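Local coordinates for protein extracellular ligand-binding receptor (Verminephrobacter eiseniae, PDB 4M88) that probably serves as the extracellular substrate-binding component of an ABC transporter, capturing an amino acid or a similar small solute, at residues 8-13 with 58-63; 66-71 with 95-100; 76-79 with 83-86; 85-90 with 116-121. All coordinates share one frame; numbering follows the deposited sequence.

Contact 1: 8-13 with 58-63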
# COMPACT_ATOMS: atom_id res chain seq x y z
N GLY A 8 10.45 -10.77 9.80
CA GLY A 8 10.96 -10.99 8.46
C GLY A 8 10.29 -10.07 7.46
O GLY A 8 9.12 -9.73 7.62
N GLN A 9 11.03 -9.64 6.45
CA GLN A 9 10.38 -9.00 5.31
C GLN A 9 10.79 -9.72 4.05
O GLN A 9 11.97 -9.71 3.66
CB GLN A 9 10.74 -7.51 5.20
CG GLN A 9 10.04 -6.85 3.99
CD GLN A 9 10.61 -5.48 3.64
OE1 GLN A 9 11.54 -4.99 4.27
NE2 GLN A 9 10.06 -4.87 2.58
N ILE A 10 9.81 -10.35 3.41
CA ILE A 10 10.02 -10.89 2.07
C ILE A 10 9.49 -9.85 1.09
O ILE A 10 8.34 -9.43 1.19
CB ILE A 10 9.29 -12.21 1.85
CG1 ILE A 10 9.77 -13.26 2.86
CG2 ILE A 10 9.51 -12.70 0.44
CD1 ILE A 10 9.01 -14.59 2.77
N GLY A 11 10.33 -9.42 0.15
CA GLY A 11 9.94 -8.30 -0.69
C GLY A 11 10.59 -8.37 -2.05
O GLY A 11 11.57 -9.09 -2.25
N PRO A 12 10.03 -7.62 -3.01
CA PRO A 12 10.59 -7.61 -4.36
C PRO A 12 11.79 -6.67 -4.45
O PRO A 12 11.72 -5.62 -5.12
CB PRO A 12 9.41 -7.09 -5.20
CG PRO A 12 8.64 -6.21 -4.25
CD PRO A 12 8.79 -6.83 -2.89
N PHE A 13 12.88 -7.03 -3.79
CA PHE A 13 14.05 -6.14 -3.72
C PHE A 13 14.81 -5.99 -5.04
O PHE A 13 15.47 -4.97 -5.27
CB PHE A 13 14.98 -6.59 -2.59
CG PHE A 13 14.36 -6.47 -1.24
CD1 PHE A 13 14.08 -5.21 -0.71
CD2 PHE A 13 14.04 -7.60 -0.50
CE1 PHE A 13 13.49 -5.08 0.54
CE2 PHE A 13 13.45 -7.47 0.76
CZ PHE A 13 13.18 -6.21 1.28
N GLU A 58 6.87 -17.36 -7.75
CA GLU A 58 7.86 -18.42 -7.58
C GLU A 58 8.90 -18.03 -6.55
O GLU A 58 9.28 -18.83 -5.71
CB GLU A 58 8.55 -18.75 -8.91
CG GLU A 58 8.17 -20.10 -9.47
CD GLU A 58 8.32 -21.23 -8.47
OE1 GLU A 58 9.29 -21.23 -7.68
OE2 GLU A 58 7.45 -22.12 -8.48
N GLY A 59 9.34 -16.78 -6.62
CA GLY A 59 10.34 -16.29 -5.69
C GLY A 59 9.79 -16.26 -4.28
O GLY A 59 10.50 -16.56 -3.32
N PHE A 60 8.52 -15.89 -4.14
CA PHE A 60 7.92 -15.87 -2.82
C PHE A 60 7.81 -17.28 -2.25
O PHE A 60 8.17 -17.51 -1.09
CB PHE A 60 6.54 -15.23 -2.83
CG PHE A 60 6.01 -14.96 -1.46
CD1 PHE A 60 6.32 -13.78 -0.80
CD2 PHE A 60 5.22 -15.90 -0.80
CE1 PHE A 60 5.84 -13.52 0.48
CE2 PHE A 60 4.75 -15.66 0.48
CZ PHE A 60 5.05 -14.47 1.12
N ALA A 61 7.30 -18.20 -3.06
CA ALA A 61 7.19 -19.61 -2.67
C ALA A 61 8.52 -20.17 -2.20
O ALA A 61 8.58 -20.92 -1.22
CB ALA A 61 6.65 -20.43 -3.82
N GLU A 62 9.59 -19.82 -2.91
CA GLU A 62 10.94 -20.25 -2.53
C GLU A 62 11.41 -19.66 -1.20
O GLU A 62 12.02 -20.35 -0.39
CB GLU A 62 11.94 -19.86 -3.63
CG GLU A 62 11.74 -20.60 -4.93
CD GLU A 62 12.67 -20.09 -6.03
OE1 GLU A 62 13.57 -19.28 -5.71
OE2 GLU A 62 12.50 -20.50 -7.19
N GLN A 63 11.14 -18.38 -0.98
CA GLN A 63 11.64 -17.71 0.22
C GLN A 63 10.85 -17.99 1.49
O GLN A 63 11.40 -17.91 2.59
CB GLN A 63 11.72 -16.20 0.00
CG GLN A 63 12.75 -15.79 -1.06
CD GLN A 63 14.11 -16.42 -0.81
OE1 GLN A 63 14.57 -16.50 0.34
NE2 GLN A 63 14.74 -16.89 -1.87

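Contact 2: 66-71 with 95-100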
# COMPACT_ATOMS: atom_id res chain seq x y z
N LYS A 66 12.22 -20.71 3.84
CA LYS A 66 13.52 -20.26 4.35
C LYS A 66 13.31 -19.21 5.44
O LYS A 66 14.02 -19.20 6.44
CB LYS A 66 14.37 -19.70 3.22
CG LYS A 66 14.68 -20.70 2.13
CD LYS A 66 15.41 -20.05 0.97
CE LYS A 66 16.09 -21.09 0.09
NZ LYS A 66 16.81 -20.46 -1.05
N ALA A 67 12.34 -18.33 5.23
CA ALA A 67 11.99 -17.32 6.22
C ALA A 67 11.44 -17.99 7.48
O ALA A 67 11.82 -17.64 8.60
CB ALA A 67 10.96 -16.33 5.63
N MSE A 68 10.54 -18.96 7.29
CA MSE A 68 9.94 -19.64 8.44
C MSE A 68 10.97 -20.39 9.30
O MSE A 68 10.76 -20.58 10.49
CB MSE A 68 8.83 -20.59 8.00
CG MSE A 68 7.58 -19.90 7.50
SE MSE A 68 6.84 -18.62 8.82
CE MSE A 68 6.53 -19.87 10.28
N GLU A 69 12.08 -20.81 8.69
CA GLU A 69 13.12 -21.50 9.45
C GLU A 69 13.77 -20.61 10.51
O GLU A 69 14.34 -21.11 11.48
CB GLU A 69 14.21 -22.05 8.51
CG GLU A 69 13.79 -23.27 7.72
CD GLU A 69 14.97 -23.97 7.07
OE1 GLU A 69 15.71 -23.30 6.33
OE2 GLU A 69 15.14 -25.18 7.32
N LYS A 70 13.67 -19.29 10.33
CA LYS A 70 14.23 -18.33 11.27
C LYS A 70 13.29 -18.05 12.44
O LYS A 70 13.60 -17.23 13.31
CB LYS A 70 14.57 -17.00 10.57
CG LYS A 70 15.47 -17.13 9.36
CD LYS A 70 16.70 -17.96 9.71
CE LYS A 70 17.34 -18.60 8.48
NZ LYS A 70 18.24 -19.75 8.85
N LYS A 71 12.14 -18.74 12.46
CA LYS A 71 11.12 -18.57 13.50
C LYS A 71 10.68 -17.12 13.73
O LYS A 71 10.66 -16.65 14.86
CB LYS A 71 11.59 -19.21 14.81
CG LYS A 71 12.01 -20.67 14.64
CD LYS A 71 12.88 -21.17 15.79
CE LYS A 71 12.06 -21.54 17.01
NZ LYS A 71 12.91 -22.20 18.04
N THR A 95 -0.69 -23.79 8.29
CA THR A 95 -0.04 -24.44 9.43
C THR A 95 1.24 -23.74 9.88
O THR A 95 1.95 -24.22 10.77
CB THR A 95 0.25 -25.92 9.13
OG1 THR A 95 0.86 -26.03 7.83
CG2 THR A 95 -1.04 -26.73 9.15
N ALA A 96 1.55 -22.61 9.26
CA ALA A 96 2.75 -21.87 9.65
C ALA A 96 2.48 -20.99 10.87
O ALA A 96 1.54 -20.18 10.86
CB ALA A 96 3.26 -21.03 8.48
N PRO A 97 3.29 -21.15 11.93
CA PRO A 97 3.13 -20.33 13.14
C PRO A 97 3.68 -18.92 12.93
O PRO A 97 4.76 -18.56 13.42
CB PRO A 97 3.96 -21.08 14.18
CG PRO A 97 5.02 -21.81 13.38
CD PRO A 97 4.32 -22.20 12.10
N VAL A 98 2.93 -18.11 12.21
CA VAL A 98 3.38 -16.76 11.89
C VAL A 98 2.16 -15.88 11.67
O VAL A 98 1.07 -16.38 11.41
CB VAL A 98 4.28 -16.77 10.64
CG1 VAL A 98 3.45 -16.97 9.37
CG2 VAL A 98 5.11 -15.48 10.54
N VAL A 99 2.33 -14.58 11.79
CA VAL A 99 1.29 -13.66 11.37
C VAL A 99 1.89 -12.78 10.28
O VAL A 99 3.11 -12.49 10.30
CB VAL A 99 0.78 -12.82 12.54
CG1 VAL A 99 1.88 -12.08 13.14
CG2 VAL A 99 -0.23 -11.84 12.07
N VAL A 100 1.07 -12.41 9.31
CA VAL A 100 1.53 -11.52 8.24
C VAL A 100 0.86 -10.19 8.47
O VAL A 100 -0.36 -10.11 8.56
CB VAL A 100 1.15 -12.04 6.85
CG1 VAL A 100 1.67 -11.09 5.78
CG2 VAL A 100 1.72 -13.44 6.61

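Contact 3: 76-79 with 83-86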
# COMPACT_ATOMS: atom_id res chain seq x y z
N ILE A 76 6.47 -8.86 7.66
CA ILE A 76 5.97 -7.50 7.60
C ILE A 76 5.77 -7.06 6.17
O ILE A 76 6.71 -7.08 5.38
CB ILE A 76 6.92 -6.50 8.28
CG1 ILE A 76 7.29 -6.95 9.69
CG2 ILE A 76 6.28 -5.09 8.29
CD1 ILE A 76 6.10 -7.08 10.60
N SER A 77 4.53 -6.69 5.85
CA SER A 77 4.18 -6.03 4.58
C SER A 77 4.79 -6.65 3.31
O SER A 77 5.56 -6.00 2.60
CB SER A 77 4.51 -4.53 4.66
OG SER A 77 3.81 -3.81 3.66
N PRO A 78 4.45 -7.92 3.02
CA PRO A 78 4.83 -8.43 1.69
C PRO A 78 4.22 -7.56 0.60
O PRO A 78 3.12 -7.02 0.77
CB PRO A 78 4.26 -9.85 1.66
CG PRO A 78 3.14 -9.83 2.69
CD PRO A 78 3.64 -8.90 3.77
N MSE A 79 4.95 -7.44 -0.50
CA MSE A 79 4.58 -6.57 -1.60
C MSE A 79 4.66 -7.32 -2.93
O MSE A 79 5.67 -7.97 -3.23
CB MSE A 79 5.52 -5.36 -1.62
CG MSE A 79 5.46 -4.56 -2.91
SE MSE A 79 6.69 -3.03 -2.79
CE MSE A 79 5.40 -1.77 -2.07
N ALA A 83 3.10 -12.54 -5.63
CA ALA A 83 3.60 -13.07 -4.38
C ALA A 83 2.48 -13.37 -3.39
O ALA A 83 2.38 -14.49 -2.89
CB ALA A 83 4.61 -12.11 -3.75
N ILE A 84 1.64 -12.37 -3.09
CA ILE A 84 0.54 -12.59 -2.14
C ILE A 84 -0.46 -13.62 -2.64
O ILE A 84 -0.96 -14.45 -1.87
CB ILE A 84 -0.16 -11.25 -1.76
CG1 ILE A 84 0.83 -10.32 -1.07
CG2 ILE A 84 -1.38 -11.50 -0.87
CD1 ILE A 84 0.33 -8.88 -1.00
N LYS A 85 -0.76 -13.59 -3.94
CA LYS A 85 -1.66 -14.59 -4.51
C LYS A 85 -1.10 -16.00 -4.33
O LYS A 85 -1.83 -16.94 -3.99
CB LYS A 85 -1.92 -14.28 -5.99
CG LYS A 85 -2.85 -15.27 -6.69
CD LYS A 85 -3.35 -14.71 -8.03
CE LYS A 85 -4.43 -15.60 -8.63
NZ LYS A 85 -3.91 -16.98 -8.86
N ARG A 86 0.20 -16.16 -4.54
CA ARG A 86 0.85 -17.45 -4.35
C ARG A 86 0.77 -17.88 -2.88
O ARG A 86 0.52 -19.05 -2.59
CB ARG A 86 2.31 -17.38 -4.81
CG ARG A 86 3.05 -18.71 -4.74
CD ARG A 86 2.44 -19.75 -5.67
NE ARG A 86 3.26 -20.95 -5.75
CZ ARG A 86 4.20 -21.16 -6.67
NH1 ARG A 86 4.43 -20.25 -7.61
NH2 ARG A 86 4.90 -22.28 -6.65

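Contact 4: 85-90 with 116-121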
# COMPACT_ATOMS: atom_id res chain seq x y z
N LYS A 85 -0.76 -13.59 -3.94
CA LYS A 85 -1.66 -14.59 -4.51
C LYS A 85 -1.10 -16.00 -4.33
O LYS A 85 -1.83 -16.94 -3.99
CB LYS A 85 -1.92 -14.28 -5.99
CG LYS A 85 -2.85 -15.27 -6.69
CD LYS A 85 -3.35 -14.71 -8.03
CE LYS A 85 -4.43 -15.60 -8.63
NZ LYS A 85 -3.91 -16.98 -8.86
N ARG A 86 0.20 -16.16 -4.54
CA ARG A 86 0.85 -17.45 -4.35
C ARG A 86 0.77 -17.88 -2.88
O ARG A 86 0.52 -19.05 -2.59
CB ARG A 86 2.31 -17.38 -4.81
CG ARG A 86 3.05 -18.71 -4.74
CD ARG A 86 2.44 -19.75 -5.67
NE ARG A 86 3.26 -20.95 -5.75
CZ ARG A 86 4.20 -21.16 -6.67
NH1 ARG A 86 4.43 -20.25 -7.61
NH2 ARG A 86 4.90 -22.28 -6.65
N MSE A 87 0.98 -16.93 -1.97
CA MSE A 87 0.92 -17.22 -0.54
C MSE A 87 -0.46 -17.77 -0.20
O MSE A 87 -0.58 -18.73 0.57
CB MSE A 87 1.19 -15.96 0.28
CG MSE A 87 1.19 -16.16 1.80
SE MSE A 87 1.41 -14.46 2.76
CE MSE A 87 -0.37 -13.71 2.50
N LEU A 88 -1.49 -17.19 -0.80
CA LEU A 88 -2.86 -17.61 -0.49
C LEU A 88 -3.25 -18.90 -1.23
O LEU A 88 -3.89 -19.78 -0.66
CB LEU A 88 -3.85 -16.47 -0.79
CG LEU A 88 -3.66 -15.18 0.01
CD1 LEU A 88 -4.48 -14.04 -0.59
CD2 LEU A 88 -4.04 -15.37 1.48
N ASP A 89 -2.86 -19.01 -2.50
CA ASP A 89 -3.20 -20.20 -3.29
C ASP A 89 -2.50 -21.47 -2.80
O ASP A 89 -3.07 -22.56 -2.85
CB ASP A 89 -2.88 -19.98 -4.78
CG ASP A 89 -3.76 -18.91 -5.42
OD1 ASP A 89 -4.82 -18.55 -4.85
OD2 ASP A 89 -3.39 -18.43 -6.51
N ASP A 90 -1.26 -21.33 -2.34
CA ASP A 90 -0.50 -22.48 -1.85
C ASP A 90 -0.85 -22.80 -0.40
O ASP A 90 -0.31 -23.75 0.17
CB ASP A 90 1.00 -22.22 -1.98
CG ASP A 90 1.52 -22.47 -3.39
OD1 ASP A 90 0.70 -22.80 -4.28
OD2 ASP A 90 2.75 -22.32 -3.60
N PRO A 116 -7.02 -15.79 7.94
CA PRO A 116 -7.11 -15.29 9.32
C PRO A 116 -5.76 -14.95 9.96
O PRO A 116 -5.75 -14.29 11.01
CB PRO A 116 -7.82 -16.43 10.08
CG PRO A 116 -7.74 -17.63 9.17
CD PRO A 116 -7.70 -17.09 7.78
N LYS A 117 -4.64 -15.35 9.35
CA LYS A 117 -3.34 -14.95 9.87
C LYS A 117 -2.76 -13.72 9.14
O LYS A 117 -1.64 -13.28 9.42
CB LYS A 117 -2.34 -16.12 9.79
CG LYS A 117 -2.71 -17.30 10.68
CD LYS A 117 -1.68 -18.41 10.54
CE LYS A 117 -2.11 -19.66 11.29
NZ LYS A 117 -1.11 -20.74 11.09
N PHE A 118 -3.54 -13.16 8.22
CA PHE A 118 -3.09 -12.09 7.33
C PHE A 118 -3.86 -10.82 7.73
O PHE A 118 -5.09 -10.76 7.58
CB PHE A 118 -3.40 -12.52 5.89
CG PHE A 118 -2.87 -11.61 4.82
CD1 PHE A 118 -1.88 -10.68 5.08
CD2 PHE A 118 -3.39 -11.70 3.52
CE1 PHE A 118 -1.39 -9.84 4.06
CE2 PHE A 118 -2.93 -10.87 2.50
CZ PHE A 118 -1.92 -9.93 2.77
N PHE A 119 -3.15 -9.85 8.31
CA PHE A 119 -3.77 -8.63 8.86
C PHE A 119 -3.44 -7.46 7.97
O PHE A 119 -2.36 -7.40 7.40
CB PHE A 119 -3.25 -8.35 10.28
CG PHE A 119 -3.73 -9.33 11.31
CD1 PHE A 119 -4.81 -9.02 12.12
CD2 PHE A 119 -3.12 -10.57 11.45
CE1 PHE A 119 -5.27 -9.92 13.08
CE2 PHE A 119 -3.57 -11.49 12.40
CZ PHE A 119 -4.65 -11.16 13.21
N HIS A 120 -4.37 -6.51 7.83
CA HIS A 120 -4.16 -5.40 6.89
C HIS A 120 -4.13 -4.08 7.62
O HIS A 120 -5.04 -3.76 8.38
CB HIS A 120 -5.26 -5.40 5.83
CG HIS A 120 -5.40 -6.71 5.13
ND1 HIS A 120 -4.59 -7.07 4.07
CD2 HIS A 120 -6.19 -7.77 5.38
CE1 HIS A 120 -4.91 -8.29 3.68
NE2 HIS A 120 -5.87 -8.74 4.47
N VAL A 121 -3.06 -3.31 7.40
CA VAL A 121 -2.90 -2.02 8.06
C VAL A 121 -3.44 -0.90 7.16
O VAL A 121 -3.98 0.08 7.64
CB VAL A 121 -1.42 -1.78 8.44
CG1 VAL A 121 -1.22 -0.41 9.03
CG2 VAL A 121 -0.97 -2.85 9.44

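Contact 1: 8-13 with 58-63
Ile10 alone carries the strand's share of this contact, reaching Phe60 and Gln63 in segment 58-63 of helix 57-68 without a single hydrogen bond between the two segments. Ile10 CG2 lies anti to the backbone N and makes the closest approach to the aromatic ring, 3.6 Å from Phe60 CD1, while Ile10 CB sits 3.9 Å from Phe60 CE1. The other branch runs out extended (chi2 176°) and places Ile10 CD1 between the ring and the helix backbone, 4.1 Å from Gln63 C. Ile10 and Phe60 cross at about a right angle, so the branched aliphatic group is laid across the aromatic chain rather than along it. Gln63 offers its CB, 4.2 Å from Ile10 CG2; beyond that its chain bends at chi2 and leads the amide away from the strand. With an alanine here, both CG2 and CD1 would be gone, which would probably open a gap beside the Phe60 ring and leave it freer to shift. Phe60 also touches Ala83 and Met87 of helix 81-89, whereas Gln9, the neighbour in sequence, turns to helix 18-37. Strand 4-11 lies between strands 45-52 and 74-76, which helix 57-68 connects: this is the helix-on-sheet packing of a beta-alpha-beta crossover in the Rossmann-like domain of a periplasmic binding protein.

Contact 2: 66-71 with 95-100
Ala96 is the first residue of segment 95-100 to meet Met68, here a selenomethionine, whose methyl CE lies 3.9 Å from Ala96 CB. At Pro97 the same methyl comes against the ring, 3.7 Å from CD and slightly farther from CG. The carbonyl of this proline is close too, with Pro97 O 3.8 Å from Met68 CE. Pro97 is the centre of an inverse gamma turn, and that tight bend brings Ala96, Pro97 and Val98 round one methionine end. Val98 takes the selenium itself: Met68 SE stands 3.6 Å from Val98 CB, with both valine methyls near it as well. Met68 reaches all three because its chain is bent at chi2 and again at chi3 (-60°), which folds CE back across the turn instead of carrying it straight on. No hydrogen bond crosses the contact, and from the helix side it rests on that one residue. Met68 lies near the C-terminal end of helix 57-68, where a type I turn leads to Lys71 with its positive phi. Across from it, segment 95-100 runs into strand 99-101, which pairs with strand 74-76 through Val99 and with strand 118-119 through Val100, while Lys117 NZ from the latter side hydrogen-bonds Ala96 O.

Contact 3: 76-79 with 83-86
Pro78 O has two neighbours of different kinds: the backbone of Val104, to which it is hydrogen-bonded, and the methyl CD1 of Ile84, which packs against it at 3.8 Å. The oxygen therefore has its polar partner outside these segments, and the isoleucine adds only an apolar cover. Ile84 gets there with CG1 anti to its own carbonyl carbon and chi2 extended at 165°, so that the longer branch points from the helix to the loop. Farther back on that branch, CG1 of Ile84 faces the proline ring at 4.4 Å from Pro78 CB, a looser touch. One residue along, the helix puts a methyl against backbone again: Ala83 CB is 4.3 Å from Met79 O. Met79 contributes only this main-chain edge, for its side chain, a selenomethionine, starts away from the helix and packs on Leu24 of helix 18-37 and Phe287 of helix 286-303. Ala83 in turn rests against Phe60 of helix 57-68. Ser77 has a positive phi of 46°, and Ser77 OG is hydrogen-bonded to Asn102 ND2; this residue marks the point where the chain leaves strand 74-76. Ala83 and Ile84 thus pack the first turn of helix 81-89 against the loop that precedes it, with Pro78 and Ile84 only 7.1 Å apart at their CA atoms. Such a strand-loop-helix turn at the C-terminal end of a central parallel strand is characteristic of alpha/beta periplasmic binding domains, in which loops of this kind commonly border the ligand cleft.

Contact 4: 85-90 with 116-121
A Met-aromatic contact between Met87 and Phe118 joins helix 81-89 to strand 118-119, an edge strand of the five-stranded parallel sheet in this Rossmann-like domain. The methionine, modelled as selenomethionine, comes methyl end first. CE lies over the middle of the Phe118 ring, 3.8 Å from its centroid and 12° off the normal, a CH-pi contact. The selenium stands behind it, 5.4 Å from the same centroid. Met87 runs extended through chi1 and chi2 and then bends at chi3 (74°), which turns the methyl onto the aromatic face. Beside it Leu88 adds a lighter touch, its CD2 4.2 Å from Phe118 CD2. With an alanine in place of Phe118 the ring would be gone, and the Met87 methyl would probably be left without its aromatic face and free to turn. Phe118 also packs on Val100 of the adjoining strand 99-101, and Met87 on Phe60 of helix 57-68, so the pair joins the apolar packing between helices and sheet. Away from that packing, two salt bridges span one turn at the end of the helix, the second reaching Asp90 just past it. Lys85 NZ meets Asp89 OD2 at 2.8 Å, and Arg86 NE meets Asp90 OD2 at 2.6 Å, entering 41° above the carboxylate plane. The arginine has a second acidic partner in Glu58, bound through NH2. Back at the ring, the face opposite the methionine has its own visitor: His120 CE1 sits 3.4 Å above the plane of Phe118, displaced toward the rim.

Overall arrangement
From the N terminus, contact 1 closes first, bringing helix 57-68 back over strand 4-11 after the excursion through helix 18-37 and strand 45-52. Contact 2 then opens at the end of that same helix and closes just before strand 99-101. Nested inside its loop is contact 3, a short closure between the end of strand 74-76 and helix 81-89. Contact 4 starts on this helix, sharing Lys85 and Arg86 with contact 3, and crosses contact 2 by running on to strand 118-119. Together they bind two successive helices to one parallel sheet; Ile10 packing on Ala67 joins contacts 1 and 2, and Ile84 on Phe118 joins contacts 3 and 4.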